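PDB 5M6G: beta-glucosidase from Saccharopolyspora erythraea D, which probably catalyses the hydrolysis of terminal, non-reducing beta-D-glucosyl residues, releasing beta-D-glucose, as a glycoside hydrolase of family 3. Local coordinates for residues R192-F197 / T501-F506; G241-G246 / E507-G512; A130-N135 / A140-H145. All blocks are in the same frame, centred on the assembly; numbering follows the deposited sequence.

Contact 1: residues R192-F197 / T501-F506; sequences RTYESF and TPYAEF. With SOR (sorbitol), chain L.
R192 and E505 run side by side toward the bound sorbitol, guanidinium and carboxylate stacked with their planes 11° apart. E505 CG lies over the centre of the guanidinium, 3.7 Å from R192 CZ. The charges meet less closely: the salt bridge from R192 NH1 to E505 OE1 is long, 4.0 Å, with no N-H aimed at the oxygen, and a water that accepts from NH1 returns a weak bond to OE1. At the guanidinium edge, R192 NH2 donates to sorbitol O1 (2.8 Å), while sorbitol O5 bonds weakly to E505 OE2, which W452 also holds. In the second shell, R192 NE (2.8 Å) and NH2 (3.1 Å) both grip E195 OE2 in the guanidinium plane, reached by a bend at chi3 (72°). A further water links E195 OE2 to E505 N. Farther from the ligand, Y194 OH donates to Y503 O (2.7 Å) in the carbonyl plane, and the Y194 edge faces the Y503 ring in an offset edge-to-face pair. An alanine in place of this arginine is likely to leave E195 OE2 and sorbitol O1 without their guanidinium donors. One arginine thus serves ligand and acids at once, uniting both family 3 domains at the pocket.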
ATOM      1  N   ARG A 192       9.128   4.718  -1.303  1.00 13.54           N
ATOM      2  CA  ARG A 192       8.032   3.766  -1.431  1.00 15.80           C
ATOM      3  C   ARG A 192       8.512   2.391  -1.884  1.00 14.87           C
ATOM      4  O   ARG A 192       7.699   1.563  -2.316  1.00 13.40           O
ATOM      5  CB  ARG A 192       6.964   4.310  -2.387  1.00 13.09           C
ATOM      6  CG  ARG A 192       6.681   5.782  -2.177  1.00 17.07           C
ATOM      7  CD  ARG A 192       5.380   6.209  -2.859  1.00 11.02           C
ATOM      8  NE  ARG A 192       4.203   5.698  -2.168  1.00 15.40           N
ATOM      9  CZ  ARG A 192       2.967   6.161  -2.367  1.00 17.73           C
ATOM     10  NH1 ARG A 192       2.765   7.145  -3.240  1.00 13.13           N
ATOM     11  NH2 ARG A 192       1.938   5.651  -1.695  1.00 14.47           N
ATOM     12  N   THR A 193       9.820   2.129  -1.792  1.00 12.63           N
ATOM     13  CA  THR A 193      10.330   0.812  -2.149  1.00 13.77           C
ATOM     14  C   THR A 193       9.577  -0.292  -1.409  1.00 12.91           C
ATOM     15  O   THR A 193       9.319  -1.362  -1.972  1.00 11.55           O
ATOM     16  CB  THR A 193      11.832   0.738  -1.850  1.00 13.49           C
ATOM     17  OG1 THR A 193      12.524   1.676  -2.686  1.00 12.13           O
ATOM     18  CG2 THR A 193      12.379  -0.669  -2.109  1.00 12.69           C
ATOM     19  N   TYR A 194       9.196  -0.045  -0.152  1.00 10.45           N
ATOM     20  CA  TYR A 194       8.527  -1.092   0.615  1.00 12.77           C
ATOM     21  C   TYR A 194       7.106  -1.333   0.143  1.00 15.24           C
ATOM     22  O   TYR A 194       6.530  -2.381   0.456  1.00 11.06           O
ATOM     23  CB  TYR A 194       8.520  -0.766   2.111  1.00 14.34           C
ATOM     24  CG  TYR A 194       7.623   0.380   2.573  1.00 16.09           C
ATOM     25  CD1 TYR A 194       6.252   0.195   2.805  1.00 11.61           C
ATOM     26  CD2 TYR A 194       8.159   1.626   2.833  1.00 14.67           C
ATOM     27  CE1 TYR A 194       5.453   1.247   3.259  1.00 13.69           C
ATOM     28  CE2 TYR A 194       7.375   2.671   3.276  1.00 14.12           C
ATOM     29  CZ  TYR A 194       6.027   2.476   3.493  1.00 11.99           C
ATOM     30  OH  TYR A 194       5.272   3.530   3.947  1.00 16.73           O
ATOM     31  N   GLU A 195       6.519  -0.389  -0.589  1.00 14.11           N
ATOM     32  CA  GLU A 195       5.193  -0.621  -1.140  1.00 11.95           C
ATOM     33  C   GLU A 195       5.230  -1.434  -2.423  1.00 11.74           C
ATOM     34  O   GLU A 195       4.174  -1.731  -2.985  1.00 11.85           O
ATOM     35  CB  GLU A 195       4.497   0.716  -1.383  1.00 14.41           C
ATOM     36  CG  GLU A 195       4.437   1.564  -0.125  1.00 16.79           C
ATOM     37  CD  GLU A 195       3.433   2.683  -0.238  1.00 15.36           C
ATOM     38  OE1 GLU A 195       2.237   2.384  -0.438  1.00 18.80           O
ATOM     39  OE2 GLU A 195       3.845   3.857  -0.122  1.00 15.17           O
ATOM     40  N   SER A 196       6.417  -1.803  -2.899  1.00 10.07           N
ATOM     41  CA  SER A 196       6.572  -2.568  -4.128  1.00  8.45           C
ATOM     42  C   SER A 196       6.770  -4.044  -3.812  1.00 10.48           C
ATOM     43  O   SER A 196       7.529  -4.405  -2.906  1.00 12.08           O
ATOM     44  CB  SER A 196       7.766  -2.037  -4.932  1.00 13.48           C
ATOM     45  OG  SER A 196       8.080  -2.851  -6.052  1.00 10.39           O
ATOM     46  N   PHE A 197       6.105  -4.904  -4.579  1.00  9.32           N
ATOM     47  CA  PHE A 197       6.322  -6.335  -4.435  1.00 11.35           C
ATOM     48  C   PHE A 197       7.708  -6.780  -4.904  1.00 12.02           C
ATOM     49  O   PHE A 197       8.140  -7.887  -4.567  1.00 10.82           O
ATOM     50  CB  PHE A 197       5.263  -7.105  -5.205  1.00 12.29           C
ATOM     51  CG  PHE A 197       3.895  -6.999  -4.618  1.00 13.69           C
ATOM     52  CD1 PHE A 197       3.597  -7.627  -3.416  1.00 11.80           C
ATOM     53  CD2 PHE A 197       2.896  -6.293  -5.280  1.00 12.86           C
ATOM     54  CE1 PHE A 197       2.306  -7.554  -2.868  1.00 15.99           C
ATOM     55  CE2 PHE A 197       1.613  -6.219  -4.751  1.00 17.88           C
ATOM     56  CZ  PHE A 197       1.319  -6.844  -3.534  1.00 15.32           C
ATOM     57  N   THR A 501      13.042   3.388  10.954  1.00 11.41           N
ATOM     58  CA  THR A 501      11.806   3.846  11.571  1.00 12.40           C
ATOM     59  C   THR A 501      10.799   4.211  10.478  1.00 15.09           C
ATOM     60  O   THR A 501      11.159   4.307   9.299  1.00 14.16           O
ATOM     61  CB  THR A 501      12.092   5.039  12.483  1.00 12.82           C
ATOM     62  OG1 THR A 501      12.742   6.061  11.730  1.00 14.72           O
ATOM     63  CG2 THR A 501      12.993   4.613  13.666  1.00 17.51           C
ATOM     64  N   PRO A 502       9.518   4.384  10.823  1.00 13.65           N
ATOM     65  CA  PRO A 502       8.482   4.463   9.780  1.00 11.19           C
ATOM     66  C   PRO A 502       8.562   5.722   8.925  1.00 13.89           C
ATOM     67  O   PRO A 502       8.921   6.805   9.394  1.00 15.28           O
ATOM     68  CB  PRO A 502       7.172   4.433  10.578  1.00 13.10           C
ATOM     69  CG  PRO A 502       7.522   3.724  11.866  1.00 13.84           C
ATOM     70  CD  PRO A 502       8.925   4.168  12.163  1.00 12.59           C
ATOM     71  N   TYR A 503       8.194   5.568   7.653  1.00 12.93           N
ATOM     72  CA  TYR A 503       8.119   6.686   6.718  1.00 13.22           C
ATOM     73  C   TYR A 503       7.143   6.320   5.604  1.00 11.71           C
ATOM     74  O   TYR A 503       6.772   5.157   5.436  1.00 16.78           O
ATOM     75  CB  TYR A 503       9.493   7.015   6.128  1.00 12.95           C
ATOM     76  CG  TYR A 503      10.158   5.797   5.529  1.00 11.83           C
ATOM     77  CD1 TYR A 503       9.849   5.373   4.238  1.00 10.68           C
ATOM     78  CD2 TYR A 503      11.076   5.053   6.267  1.00 11.08           C
ATOM     79  CE1 TYR A 503      10.442   4.248   3.691  1.00 13.03           C
ATOM     80  CE2 TYR A 503      11.677   3.928   5.733  1.00 11.65           C
ATOM     81  CZ  TYR A 503      11.353   3.531   4.441  1.00 14.69           C
ATOM     82  OH  TYR A 503      11.934   2.408   3.910  1.00 11.19           O
ATOM     83  N   ALA A 504       6.766   7.325   4.814  1.00 14.17           N
ATOM     84  CA  ALA A 504       5.947   7.088   3.632  1.00 12.82           C
ATOM     85  C   ALA A 504       6.249   8.151   2.588  1.00 14.19           C
ATOM     86  O   ALA A 504       6.511   9.307   2.922  1.00 14.59           O
ATOM     87  CB  ALA A 504       4.441   7.099   3.950  1.00 11.82           C
ATOM     88  N   GLU A 505       6.185   7.742   1.324  1.00 10.69           N
ATOM     89  CA  GLU A 505       6.316   8.618   0.138  1.00 13.73           C
ATOM     90  C   GLU A 505       7.648   9.370   0.230  1.00 18.82           C
ATOM     91  O   GLU A 505       8.656   8.789   0.667  1.00 20.00           O
ATOM     92  CB  GLU A 505       5.090   9.513   0.002  1.00 16.45           C
ATOM     93  CG  GLU A 505       3.763   8.771   0.109  1.00 14.04           C
ATOM     94  CD  GLU A 505       2.566   9.656  -0.230  1.00 19.21           C
ATOM     95  OE1 GLU A 505       2.684  10.502  -1.139  1.00 18.85           O
ATOM     96  OE2 GLU A 505       1.511   9.502   0.421  1.00 19.19           O
ATOM     97  N   PHE A 506       7.670  10.652  -0.152  1.00 16.10           N
ATOM     98  CA  PHE A 506       8.920  11.386  -0.323  1.00 17.36           C
ATOM     99  C   PHE A 506       9.694  11.528   0.982  1.00 17.97           C
ATOM    100  O   PHE A 506      10.921  11.680   0.953  1.00 15.95           O
ATOM    101  CB  PHE A 506       8.627  12.765  -0.930  1.00 15.11           C
ATOM    102  CG  PHE A 506       7.568  13.538  -0.188  1.00 16.62           C
ATOM    103  CD1 PHE A 506       6.230  13.373  -0.498  1.00 16.75           C
ATOM    104  CD2 PHE A 506       7.919  14.417   0.825  1.00 19.73           C
ATOM    105  CE1 PHE A 506       5.250  14.074   0.191  1.00 25.55           C
ATOM    106  CE2 PHE A 506       6.951  15.127   1.517  1.00 23.65           C
ATOM    107  CZ  PHE A 506       5.615  14.954   1.202  1.00 24.17           C
TER
HETATM  108  C1  SOR L 711      -1.085   7.023  -2.963  1.00 25.88           C
HETATM  109  C2  SOR L 711      -2.131   7.195  -1.875  1.00 38.96           C
HETATM  110  C3  SOR L 711      -2.268   8.679  -1.552  1.00 43.25           C
HETATM  111  C4  SOR L 711      -3.025   8.890  -0.244  1.00 31.59           C
HETATM  112  C5  SOR L 711      -2.724  10.241   0.412  1.00 40.79           C
HETATM  113  C6  SOR L 711      -3.230  10.193   1.850  1.00 25.74           C
HETATM  114  O1  SOR L 711      -0.535   5.729  -2.923  1.00 22.27           O
HETATM  115  O2  SOR L 711      -3.371   6.672  -2.318  1.00 26.60           O
HETATM  116  O3  SOR L 711      -2.960   9.298  -2.606  1.00 35.74           O
HETATM  117  O4  SOR L 711      -4.415   8.775  -0.473  1.00 40.21           O
HETATM  118  O5  SOR L 711      -1.336  10.550   0.386  1.00 37.75           O
HETATM  119  O6  SOR L 711      -2.644  11.225   2.615  1.00 35.41           O
HETATM  120  O   HOH W   1       0.904   9.215  -3.498  1.00 24.96           O
HETATM  121  O   HOH W   2      11.363   2.263   1.076  1.00 15.18           O
HETATM  122  O   HOH W   3       5.949   5.046   1.162  1.00 19.05           O

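Contact 2: residues G241-G246 / E507-G512. With MG (magnesium ion), chain C.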
ATOM      1  N   GLY A 241      17.164   8.366  -9.691  1.00 14.98           N
ATOM      2  CA  GLY A 241      17.588   8.482  -8.310  1.00 15.97           C
ATOM      3  C   GLY A 241      16.614   7.953  -7.287  1.00 18.79           C
ATOM      4  O   GLY A 241      16.809   8.186  -6.086  1.00 19.99           O
ATOM      5  N   GLY A 242      15.571   7.245  -7.712  1.00 17.27           N
ATOM      6  CA  GLY A 242      14.526   6.851  -6.780  1.00 17.76           C
ATOM      7  C   GLY A 242      13.862   8.026  -6.100  1.00 20.38           C
ATOM      8  O   GLY A 242      13.379   7.892  -4.975  1.00 22.61           O
ATOM      9  N   ASP A 243      13.833   9.184  -6.748  1.00 17.11           N
ATOM     10  CA  ASP A 243      13.197  10.362  -6.175  1.00 17.78           C
ATOM     11  C   ASP A 243      11.682  10.235  -6.297  1.00 17.03           C
ATOM     12  O   ASP A 243      11.158  10.057  -7.404  1.00 17.42           O
ATOM     13  CB  ASP A 243      13.691  11.624  -6.882  1.00 16.34           C
ATOM     14  CG  ASP A 243      13.285  12.896  -6.162  1.00 22.06           C
ATOM     15  OD1 ASP A 243      13.039  12.839  -4.939  1.00 19.24           O
ATOM     16  OD2 ASP A 243      13.205  13.959  -6.817  1.00 24.66           O
ATOM     17  N   ASP A 244      10.978  10.340  -5.167  1.00 15.49           N
ATOM     18  CA  ASP A 244       9.523  10.272  -5.176  1.00 14.55           C
ATOM     19  C   ASP A 244       8.935  11.441  -5.961  1.00 11.98           C
ATOM     20  O   ASP A 244       9.401  12.578  -5.844  1.00 16.19           O
ATOM     21  CB  ASP A 244       8.990  10.286  -3.742  1.00 11.93           C
ATOM     22  CG  ASP A 244       7.528   9.906  -3.678  1.00 15.00           C
ATOM     23  OD1 ASP A 244       7.173   8.945  -4.386  1.00 14.46           O
ATOM     24  OD2 ASP A 244       6.745  10.560  -2.945  1.00 15.63           O
ATOM     25  N   GLN A 245       7.907  11.148  -6.765  1.00 14.63           N
ATOM     26  CA  GLN A 245       7.252  12.103  -7.666  1.00 18.20           C
ATOM     27  C   GLN A 245       8.210  12.597  -8.755  1.00 18.37           C
ATOM     28  O   GLN A 245       7.946  13.609  -9.407  1.00 14.37           O
ATOM     29  CB  GLN A 245       6.655  13.286  -6.893  1.00 15.22           C
ATOM     30  CG  GLN A 245       5.845  12.854  -5.662  1.00 21.40           C
ATOM     31  CD  GLN A 245       5.090  13.996  -4.995  1.00 21.39           C
ATOM     32  OE1 GLN A 245       5.166  15.160  -5.420  1.00 20.98           O
ATOM     33  NE2 GLN A 245       4.377  13.667  -3.916  1.00 16.85           N
ATOM     34  N   GLY A 246       9.316  11.877  -8.952  1.00 16.34           N
ATOM     35  CA  GLY A 246      10.365  12.278  -9.861  1.00 15.25           C
ATOM     36  C   GLY A 246      10.048  12.018 -11.318  1.00 16.72           C
ATOM     37  O   GLY A 246       8.891  11.910 -11.733  1.00 15.78           O
ATOM     38  N   GLU A 507       9.011  11.488   2.133  1.00 16.78           N
ATOM     39  CA  GLU A 507       9.733  11.566   3.403  1.00 21.66           C
ATOM     40  C   GLU A 507      10.703  10.404   3.583  1.00 17.56           C
ATOM     41  O   GLU A 507      11.632  10.499   4.393  1.00 19.54           O
ATOM     42  CB  GLU A 507       8.754  11.612   4.585  1.00 18.23           C
ATOM     43  CG  GLU A 507       7.825  12.804   4.562  1.00 23.18           C
ATOM     44  CD  GLU A 507       8.502  14.084   5.012  1.00 41.70           C
ATOM     45  OE1 GLU A 507       9.737  14.081   5.209  1.00 43.57           O
ATOM     46  OE2 GLU A 507       7.798  15.105   5.167  1.00 49.92           O
ATOM     47  N   GLY A 508      10.522   9.321   2.841  1.00 16.72           N
ATOM     48  CA  GLY A 508      11.406   8.183   2.923  1.00 13.40           C
ATOM     49  C   GLY A 508      12.478   8.103   1.865  1.00 17.23           C
ATOM     50  O   GLY A 508      13.231   7.125   1.846  1.00 13.71           O
ATOM     51  N   ASP A 509      12.567   9.079   0.965  1.00 16.62           N
ATOM     52  CA  ASP A 509      13.676   9.089   0.019  1.00 14.17           C
ATOM     53  C   ASP A 509      14.995   9.223   0.774  1.00 14.86           C
ATOM     54  O   ASP A 509      15.103   9.976   1.748  1.00 15.81           O
ATOM     55  CB  ASP A 509      13.532  10.238  -0.987  1.00 14.56           C
ATOM     56  CG  ASP A 509      12.354  10.056  -1.925  1.00 15.79           C
ATOM     57  OD1 ASP A 509      11.739   8.965  -1.935  1.00 11.89           O
ATOM     58  OD2 ASP A 509      12.061  11.008  -2.680  1.00 14.89           O
ATOM     59  N   ARG A 510      16.003   8.482   0.330  1.00 16.24           N
ATOM     60  CA  ARG A 510      17.306   8.457   0.995  1.00 14.25           C
ATOM     61  C   ARG A 510      18.419   8.698  -0.019  1.00 13.15           C
ATOM     62  O   ARG A 510      19.228   7.806  -0.299  1.00 18.29           O
ATOM     63  CB  ARG A 510      17.512   7.130   1.722  1.00 15.48           C
ATOM     64  CG  ARG A 510      16.575   6.912   2.889  1.00 15.72           C
ATOM     65  CD  ARG A 510      16.828   7.912   4.016  1.00 14.15           C
ATOM     66  NE  ARG A 510      15.907   7.686   5.131  1.00 20.77           N
ATOM     67  CZ  ARG A 510      14.762   8.343   5.316  1.00 25.74           C
ATOM     68  NH1 ARG A 510      14.379   9.291   4.456  1.00 19.64           N
ATOM     69  NH2 ARG A 510      13.996   8.049   6.364  1.00 24.21           N
ATOM     70  N   PRO A 511      18.513   9.909  -0.569  1.00 17.11           N
ATOM     71  CA  PRO A 511      19.646  10.197  -1.460  1.00 17.18           C
ATOM     72  C   PRO A 511      20.976  10.194  -0.733  1.00 18.73           C
ATOM     73  O   PRO A 511      22.020  10.043  -1.383  1.00 20.11           O
ATOM     74  CB  PRO A 511      19.313  11.582  -2.024  1.00 17.35           C
ATOM     75  CG  PRO A 511      18.422  12.211  -1.000  1.00 15.98           C
ATOM     76  CD  PRO A 511      17.640  11.086  -0.372  1.00 17.97           C
ATOM     77  N   GLY A 512      20.971  10.321   0.598  1.00 20.37           N
ATOM     78  CA  GLY A 512      22.212  10.477   1.334  1.00 21.25           C
ATOM     79  C   GLY A 512      22.902   9.186   1.719  1.00 24.27           C
ATOM     80  O   GLY A 512      24.073   9.224   2.104  1.00 27.52           O
TER
HETATM   81 MG    MG C 702      12.595  13.049  -2.926  1.00 19.40          MG
HETATM   82  O   HOH W   4      10.611  13.342  -3.510  1.00 19.70           O
HETATM   83  O   HOH W   5      12.179  13.338  -0.949  1.00 20.59           O
HETATM   84  O   HOH W   6      14.610  13.004  -2.396  1.00 16.63           O
HETATM   85  O   HOH W   7      12.869  15.161  -2.907  1.00 22.73           O
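G242 opens the contact modestly, its carbonyl O 3.6 Å from D509 OD1. At D243 the CB leads away from the facing loop, yet with CG anti to the backbone N (chi1 -169°) the carboxylate returns far enough for OD1 to bind a magnesium ion at 2.1 Å. D509 OD2 binds the same ion, also at 2.1 Å, and four waters complete an octahedron, with a water opposite each carboxylate oxygen. The two side chains cross at about a right angle, their carboxylate planes 67° apart, and the ion between them probably offsets the repulsion that D243 OD1 and D509 OD2 would otherwise feel at 3.1 Å. D244 N gives D509 OD2 a nearly straight bond (2.8 Å, 167°), so that one oxygen is fixed by metal and amide together, while D244 O receives a bond from a metal-bound water. The side chain of D244 turns to W190, and G191 N holds D509 OD1. D243 to G246 forms a type II turn, closed by a weak bond from G246 N to D243 O. The metal therefore pins the N-terminal-domain loop between strands 229-233 and 247-248 to the C-terminal-domain loop leading from strand 493-499 to helix 518-528.

Contact 3: residues A130-N135 / A140-H145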
ATOM      1  N   ALA A 130      -6.074   1.175   2.250  1.00 10.93           N
ATOM      2  CA  ALA A 130      -5.961  -0.077   2.987  1.00 13.34           C
ATOM      3  C   ALA A 130      -4.895  -0.884   2.256  1.00 11.76           C
ATOM      4  O   ALA A 130      -5.201  -1.763   1.451  1.00 12.42           O
ATOM      5  CB  ALA A 130      -7.305  -0.823   3.074  1.00 10.35           C
ATOM      6  N   VAL A 131      -3.622  -0.559   2.538  1.00 11.03           N
ATOM      7  CA  VAL A 131      -2.494  -1.066   1.753  1.00 12.12           C
ATOM      8  C   VAL A 131      -1.710  -2.190   2.440  1.00 15.29           C
ATOM      9  O   VAL A 131      -0.851  -2.811   1.792  1.00 14.54           O
ATOM     10  CB  VAL A 131      -1.532   0.080   1.371  1.00 13.81           C
ATOM     11  CG1 VAL A 131      -2.248   1.087   0.502  1.00 13.30           C
ATOM     12  CG2 VAL A 131      -0.982   0.758   2.623  1.00 14.89           C
ATOM     13  N   HIS A 132      -1.947  -2.453   3.729  1.00 14.15           N
ATOM     14  CA  HIS A 132      -1.430  -3.677   4.346  1.00 14.41           C
ATOM     15  C   HIS A 132      -2.383  -4.002   5.499  1.00 17.88           C
ATOM     16  O   HIS A 132      -2.045  -3.984   6.681  1.00 12.29           O
ATOM     17  CB  HIS A 132       0.040  -3.590   4.780  1.00 12.25           C
ATOM     18  CG  HIS A 132       0.357  -2.518   5.787  1.00 14.88           C
ATOM     19  ND1 HIS A 132       1.314  -2.690   6.769  1.00 12.83           N
ATOM     20  CD2 HIS A 132      -0.107  -1.255   5.936  1.00 13.24           C
ATOM     21  CE1 HIS A 132       1.424  -1.580   7.477  1.00  9.28           C
ATOM     22  NE2 HIS A 132       0.563  -0.698   7.000  1.00 12.58           N
ATOM     23  N   GLY A 133      -3.613  -4.340   5.114  1.00 13.05           N
ATOM     24  CA  GLY A 133      -4.734  -4.331   6.030  1.00 11.53           C
ATOM     25  C   GLY A 133      -5.446  -2.994   5.977  1.00 14.29           C
ATOM     26  O   GLY A 133      -5.081  -2.086   5.226  1.00 11.16           O
ATOM     27  N   HIS A 134      -6.504  -2.878   6.788  1.00 12.69           N
ATOM     28  CA  HIS A 134      -7.258  -1.629   6.927  1.00 13.35           C
ATOM     29  C   HIS A 134      -6.497  -0.712   7.893  1.00 13.43           C
ATOM     30  O   HIS A 134      -6.910  -0.444   9.023  1.00 12.98           O
ATOM     31  CB  HIS A 134      -8.677  -1.939   7.393  1.00 13.46           C
ATOM     32  CG  HIS A 134      -9.658  -0.834   7.158  1.00 10.30           C
ATOM     33  ND1 HIS A 134      -9.286   0.400   6.678  1.00 13.04           N
ATOM     34  CD2 HIS A 134     -10.997  -0.776   7.354  1.00 11.12           C
ATOM     35  CE1 HIS A 134     -10.358   1.168   6.570  1.00 11.62           C
ATOM     36  NE2 HIS A 134     -11.410   0.477   6.976  1.00 12.39           N
ATOM     37  N   ASN A 135      -5.345  -0.214   7.415  1.00 12.95           N
ATOM     38  CA  ASN A 135      -4.284   0.276   8.294  1.00 14.02           C
ATOM     39  C   ASN A 135      -4.574   1.612   8.973  1.00 15.60           C
ATOM     40  O   ASN A 135      -3.850   1.965   9.908  1.00 15.01           O
ATOM     41  CB  ASN A 135      -2.967   0.380   7.520  1.00 10.94           C
ATOM     42  CG  ASN A 135      -3.144   1.001   6.136  1.00 12.42           C
ATOM     43  OD1 ASN A 135      -3.244   0.289   5.141  1.00 12.73           O
ATOM     44  ND2 ASN A 135      -3.181   2.330   6.072  1.00 11.83           N
ATOM     45  N   ALA A 140      -7.348  -2.952  13.613  1.00 10.54           N
ATOM     46  CA  ALA A 140      -7.372  -3.749  12.400  1.00 14.34           C
ATOM     47  C   ALA A 140      -6.069  -4.526  12.255  1.00 13.63           C
ATOM     48  O   ALA A 140      -5.013  -4.090  12.716  1.00 14.67           O
ATOM     49  CB  ALA A 140      -7.577  -2.854  11.176  1.00 12.57           C
ATOM     50  N   THR A 141      -6.156  -5.679  11.598  1.00 12.03           N
ATOM     51  CA  THR A 141      -4.981  -6.501  11.326  1.00 15.61           C
ATOM     52  C   THR A 141      -4.007  -5.752  10.427  1.00 14.07           C
ATOM     53  O   THR A 141      -4.407  -5.196   9.403  1.00 11.83           O
ATOM     54  CB  THR A 141      -5.410  -7.799  10.641  1.00 15.27           C
ATOM     55  OG1 THR A 141      -6.502  -8.390  11.358  1.00 15.21           O
ATOM     56  CG2 THR A 141      -4.255  -8.781  10.571  1.00 11.19           C
ATOM     57  N   ILE A 142      -2.725  -5.753  10.791  1.00 13.47           N
ATOM     58  CA  ILE A 142      -1.698  -5.090   9.986  1.00 13.24           C
ATOM     59  C   ILE A 142      -0.804  -6.161   9.371  1.00 16.32           C
ATOM     60  O   ILE A 142      -0.059  -6.855  10.077  1.00 13.86           O
ATOM     61  CB  ILE A 142      -0.886  -4.078  10.804  1.00 10.11           C
ATOM     62  CG1 ILE A 142      -1.816  -3.016  11.428  1.00 12.66           C
ATOM     63  CG2 ILE A 142       0.200  -3.435   9.926  1.00 11.21           C
ATOM     64  CD1 ILE A 142      -2.618  -2.211  10.409  1.00 10.17           C
ATOM     65  N   TYR A 143      -0.877  -6.291   8.048  1.00 16.18           N
ATOM     66  CA  TYR A 143      -0.156  -7.296   7.284  1.00 13.94           C
ATOM     67  C   TYR A 143       1.230  -6.784   6.923  1.00 13.32           C
ATOM     68  O   TYR A 143       1.489  -5.576   6.980  1.00 11.96           O
ATOM     69  CB  TYR A 143      -0.955  -7.661   6.021  1.00 15.58           C
ATOM     70  CG  TYR A 143      -2.266  -8.343   6.369  1.00 15.57           C
ATOM     71  CD1 TYR A 143      -2.308  -9.706   6.668  1.00 12.07           C
ATOM     72  CD2 TYR A 143      -3.445  -7.617   6.450  1.00 14.23           C
ATOM     73  CE1 TYR A 143      -3.502 -10.327   7.026  1.00 17.52           C
ATOM     74  CE2 TYR A 143      -4.645  -8.224   6.793  1.00 17.43           C
ATOM     75  CZ  TYR A 143      -4.667  -9.575   7.089  1.00 17.62           C
ATOM     76  OH  TYR A 143      -5.854 -10.176   7.437  1.00 17.15           O
ATOM     77  N   PRO A 144       2.164  -7.679   6.594  1.00 11.43           N
ATOM     78  CA  PRO A 144       3.463  -7.222   6.087  1.00 11.23           C
ATOM     79  C   PRO A 144       3.277  -6.295   4.894  1.00 12.97           C
ATOM     80  O   PRO A 144       2.357  -6.465   4.088  1.00 12.03           O
ATOM     81  CB  PRO A 144       4.165  -8.523   5.682  1.00 11.26           C
ATOM     82  CG  PRO A 144       3.556  -9.571   6.581  1.00 13.67           C
ATOM     83  CD  PRO A 144       2.098  -9.148   6.700  1.00 13.25           C
ATOM     84  N   HIS A 145       4.143  -5.292   4.797  1.00 12.23           N
ATOM     85  CA  HIS A 145       4.113  -4.461   3.605  1.00 13.10           C
ATOM     86  C   HIS A 145       4.518  -5.280   2.376  1.00 13.54           C
ATOM     87  O   HIS A 145       5.055  -6.394   2.472  1.00 12.13           O
ATOM     88  CB  HIS A 145       5.017  -3.239   3.766  1.00 12.79           C
ATOM     89  CG  HIS A 145       4.336  -2.059   4.395  1.00 14.66           C
ATOM     90  ND1 HIS A 145       3.223  -1.453   3.845  1.00 11.17           N
ATOM     91  CD2 HIS A 145       4.610  -1.378   5.535  1.00 11.13           C
ATOM     92  CE1 HIS A 145       2.853  -0.439   4.607  1.00  9.87           C
ATOM     93  NE2 HIS A 145       3.674  -0.377   5.646  1.00 10.75           N
TER
HETATM   94  O   HOH W   8       2.222  -2.462   1.375  1.00 12.33           O
HETATM   95  O   HOH W   9      -6.923  -5.241   8.206  1.00 12.39           O
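The long loop that leaves strand 125-128, in the N-terminal domain of TIM-barrel type, folds back on itself before helix 146-152, and H132 and H145 stack where its two limbs meet. The rings lie face to face, centroids 3.6 Å apart and planes at 18°, with H145 CE1 over the centre of the H132 ring. CG of H132 stands between its backbone N and carbonyl carbon (chi1 60°), which turns the imidazole onto the returning limb. There ND1 donates to Y143 O (2.9 Å), approaching almost in line with the carbonyl bond, and I142 CG2 touches the ring obliquely at CE1. The backbone answers in the other direction, Y143 N donating to H132 O (2.9 Å). The limbs are close enough at G133 for its CA to make a CH...O contact with T141 O (3.5 Å) and for the Y143 ring to set its edge against the G133 amide; a CB at this glycine would run into T141 O. A water bridges H134 N and T141 O, while CD1 of I142 rests on N135 CA (3.7 Å). Within the outgoing limb, N135 OD1 accepts from V131 N (2.8 Å) and weakly from H132 N, fixing the bend. H132 NE2 and H145 NE2 reach the carbonyls of W448 and G447, so the pair also joins this loop to a segment that supplies W448 to the sorbitol pocket. Because both nitrogens of H132 face carbonyl oxygens, its ring is probably doubly protonated, and its positive charge would then be eased by the two carbonyls and the polarisable face of H145.

How the contacts relate
Contact 3 comes first and is the most local, closing a loop across only four intervening residues between strand 125-128 and helix 146-152. Contacts 1 and 2 begin later, at 192-197 and 241-246, and reach adjoining segments, 501-506 and 507-512, so their closures cross rather than nest. Each joins the N-terminal to the C-terminal family 3 domain, contact 1 at the sorbitol pocket and contact 2 through a shared magnesium ion. They touch through D244, which packs on R192, E505 and F506, and through Y503 on G508. On the other flank the rings of Y194 and H145 meet, joining contact 1 to contact 3; contacts 2 and 3 remain about 12 Å apart at their nearest atoms.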